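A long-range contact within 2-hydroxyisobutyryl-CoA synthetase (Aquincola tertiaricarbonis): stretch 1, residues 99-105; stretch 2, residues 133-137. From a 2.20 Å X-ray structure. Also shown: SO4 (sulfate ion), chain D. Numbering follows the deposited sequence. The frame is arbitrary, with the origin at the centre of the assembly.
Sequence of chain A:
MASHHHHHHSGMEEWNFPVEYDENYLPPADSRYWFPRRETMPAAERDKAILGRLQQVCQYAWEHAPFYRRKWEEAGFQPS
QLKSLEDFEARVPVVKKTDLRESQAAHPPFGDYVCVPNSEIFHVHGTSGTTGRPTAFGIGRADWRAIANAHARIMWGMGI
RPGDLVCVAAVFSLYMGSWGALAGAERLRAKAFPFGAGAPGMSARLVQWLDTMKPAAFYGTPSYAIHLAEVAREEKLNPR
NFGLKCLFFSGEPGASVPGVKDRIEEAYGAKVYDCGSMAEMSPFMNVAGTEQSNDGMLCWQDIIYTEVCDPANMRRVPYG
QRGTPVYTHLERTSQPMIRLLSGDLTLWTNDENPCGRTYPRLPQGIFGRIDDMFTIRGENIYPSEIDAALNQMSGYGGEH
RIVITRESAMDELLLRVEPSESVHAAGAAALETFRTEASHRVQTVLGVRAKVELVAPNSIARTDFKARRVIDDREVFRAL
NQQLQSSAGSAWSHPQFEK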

# COMPACT_ATOMS: atom_id res chain seq x y z
N ASP A 99 -13.60 -6.18 24.14
CA ASP A 99 -13.98 -4.93 24.80
C ASP A 99 -13.86 -3.75 23.84
O ASP A 99 -14.70 -2.88 23.86
N LEU A 100 -12.83 -3.77 22.98
CA LEU A 100 -12.60 -2.73 21.97
C LEU A 100 -13.72 -2.71 20.92
O LEU A 100 -14.20 -1.63 20.55
N ARG A 101 -14.15 -3.91 20.47
CA ARG A 101 -15.22 -4.11 19.50
C ARG A 101 -16.52 -3.50 20.04
O ARG A 101 -17.16 -2.71 19.34
N GLU A 102 -16.87 -3.83 21.30
CA GLU A 102 -18.09 -3.34 21.96
C GLU A 102 -18.08 -1.81 22.09
O GLU A 102 -19.09 -1.17 21.79
N SER A 103 -16.92 -1.23 22.47
CA SER A 103 -16.72 0.21 22.60
C SER A 103 -16.91 0.92 21.24
O SER A 103 -17.50 1.99 21.18
N GLN A 104 -16.37 0.32 20.16
CA GLN A 104 -16.51 0.82 18.79
C GLN A 104 -17.96 0.73 18.30
O GLN A 104 -18.45 1.69 17.71
N ALA A 105 -18.67 -0.39 18.60
CA ALA A 105 -20.10 -0.51 18.24
C ALA A 105 -20.96 0.56 18.96
O ALA A 105 -21.82 1.18 18.33
N ARG A 133 -16.21 -9.06 13.56
CA ARG A 133 -16.36 -7.61 13.43
C ARG A 133 -14.99 -6.90 13.45
O ARG A 133 -14.19 -7.12 14.38
N PRO A 134 -14.67 -6.09 12.40
CA PRO A 134 -13.36 -5.44 12.38
C PRO A 134 -13.29 -4.20 13.28
O PRO A 134 -14.28 -3.48 13.43
N THR A 135 -12.12 -3.95 13.83
CA THR A 135 -11.89 -2.77 14.66
C THR A 135 -11.13 -1.76 13.85
O THR A 135 -10.19 -2.11 13.14
N ALA A 136 -11.55 -0.51 13.94
CA ALA A 136 -10.95 0.61 13.24
C ALA A 136 -9.87 1.29 14.08
O ALA A 136 -10.08 1.59 15.26
N PHE A 137 -8.73 1.57 13.46
CA PHE A 137 -7.69 2.32 14.13
C PHE A 137 -7.72 3.78 13.62
O PHE A 137 -7.65 4.02 12.42

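The contact between the helical segment 99-105 and stretch 133-137 is organised around Gln104, whose CA-to-CB bond points toward the other stretch. With chi1 m and chi2 t, its carboxamide reaches the backbone of Ala136 and satisfies both polar groups of that residue: Ala136 N donates to Gln104 OE1 (2.8 Å, 168°), and Gln104 NE2 donates to Ala136 O (2.8 Å, 149°). The side chain thus serves the strand residue as donor and acceptor at once. Gln104 OE1 also accepts a longer hydrogen bond from a water (3.2 Å to the water oxygen), which donates as well to Pro134 O, 2.9 Å from the same oxygen, and so links two acceptors that could not bond directly. Gln104 NE2 has a further partner elsewhere in the structure.

Beside this polar centre, Thr135 also points toward the helix, with chi1 off-rotamer at 31°. Its methyl supplies the apolar packing: Thr135 CG2 lies 3.7 Å from Arg101 CG and 4.3 Å from Leu100 CB, while Thr135 OG1 is hydrogen-bonded elsewhere. The CA-to-CB bond of Arg101 points sideways (chi1 m, chi2 t); its CD lies 3.8 Å from Arg133 O, and it makes no hydrogen bond across the contact. The CA-to-CB bond of Arg133 points toward the helix, but the end of its side chain leads away, and the residue is poorly ordered. Ser103 takes no part; its OG (chi1 t) donates to sulfate O1 at 3.0 Å.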

# COMPACT_ATOMS: atom_id res chain seq x y z
CB ASP A 99 -13.14 -4.68 26.08
CG ASP A 99 -13.24 -5.77 27.14
OD1 ASP A 99 -14.35 -6.35 27.28
OD2 ASP A 99 -12.25 -6.01 27.84
CB LEU A 100 -11.24 -3.01 21.29
CG LEU A 100 -9.99 -2.34 21.86
CD1 LEU A 100 -10.19 -1.75 23.26
CD2 LEU A 100 -8.80 -3.24 21.74
CB ARG A 101 -15.40 -5.61 19.18
CG ARG A 101 -14.31 -6.19 18.29
CD ARG A 101 -14.46 -7.70 18.08
NE ARG A 101 -13.16 -8.35 17.96
CZ ARG A 101 -12.82 -9.49 18.56
NH1 ARG A 101 -13.70 -10.13 19.32
NH2 ARG A 101 -11.61 -10.00 18.39
CB GLU A 102 -18.28 -4.02 23.32
CG GLU A 102 -18.70 -5.48 23.20
CD GLU A 102 -18.55 -6.35 24.44
OE1 GLU A 102 -18.20 -5.82 25.52
OE2 GLU A 102 -18.79 -7.57 24.31
CB SER A 103 -15.33 0.50 23.17
OG SER A 103 -15.17 1.90 23.37
CB GLN A 104 -15.53 0.11 17.85
CG GLN A 104 -14.10 0.56 18.12
CD GLN A 104 -13.18 0.38 16.96
OE1 GLN A 104 -13.54 -0.13 15.89
NE2 GLN A 104 -11.95 0.83 17.14
CB ALA A 105 -20.62 -1.90 18.57
CB ARG A 133 -17.33 -7.04 14.49
CG ARG A 133 -18.49 -6.21 13.91
CD ARG A 133 -19.52 -7.04 13.15
NE ARG A 133 -20.70 -6.26 12.77
CZ ARG A 133 -21.67 -6.68 11.96
NH1 ARG A 133 -22.70 -5.90 11.69
NH2 ARG A 133 -21.61 -7.89 11.42
CB PRO A 134 -13.16 -5.08 10.91
CG PRO A 134 -14.54 -4.89 10.39
CD PRO A 134 -15.48 -5.72 11.22
CB THR A 135 -11.20 -3.11 15.98
OG1 THR A 135 -10.36 -4.23 15.79
CG2 THR A 135 -12.19 -3.42 17.07
CB ALA A 136 -12.03 1.61 12.86
CB PHE A 137 -6.31 1.67 13.99
CG PHE A 137 -6.21 0.21 14.39
CD1 PHE A 137 -6.72 -0.24 15.60
CD2 PHE A 137 -5.53 -0.70 13.58
CE1 PHE A 137 -6.58 -1.58 15.99
CE2 PHE A 137 -5.45 -2.05 13.93
CZ PHE A 137 -5.96 -2.48 15.14
S SO4 D . -17.76 1.05 26.28
O1 SO4 D . -17.15 2.25 25.65
O2 SO4 D . -19.11 0.81 25.74
O3 SO4 D . -17.84 1.28 27.73
O4 SO4 D . -16.96 -0.16 26.04
O HOH W 1 -15.66 -2.53 15.74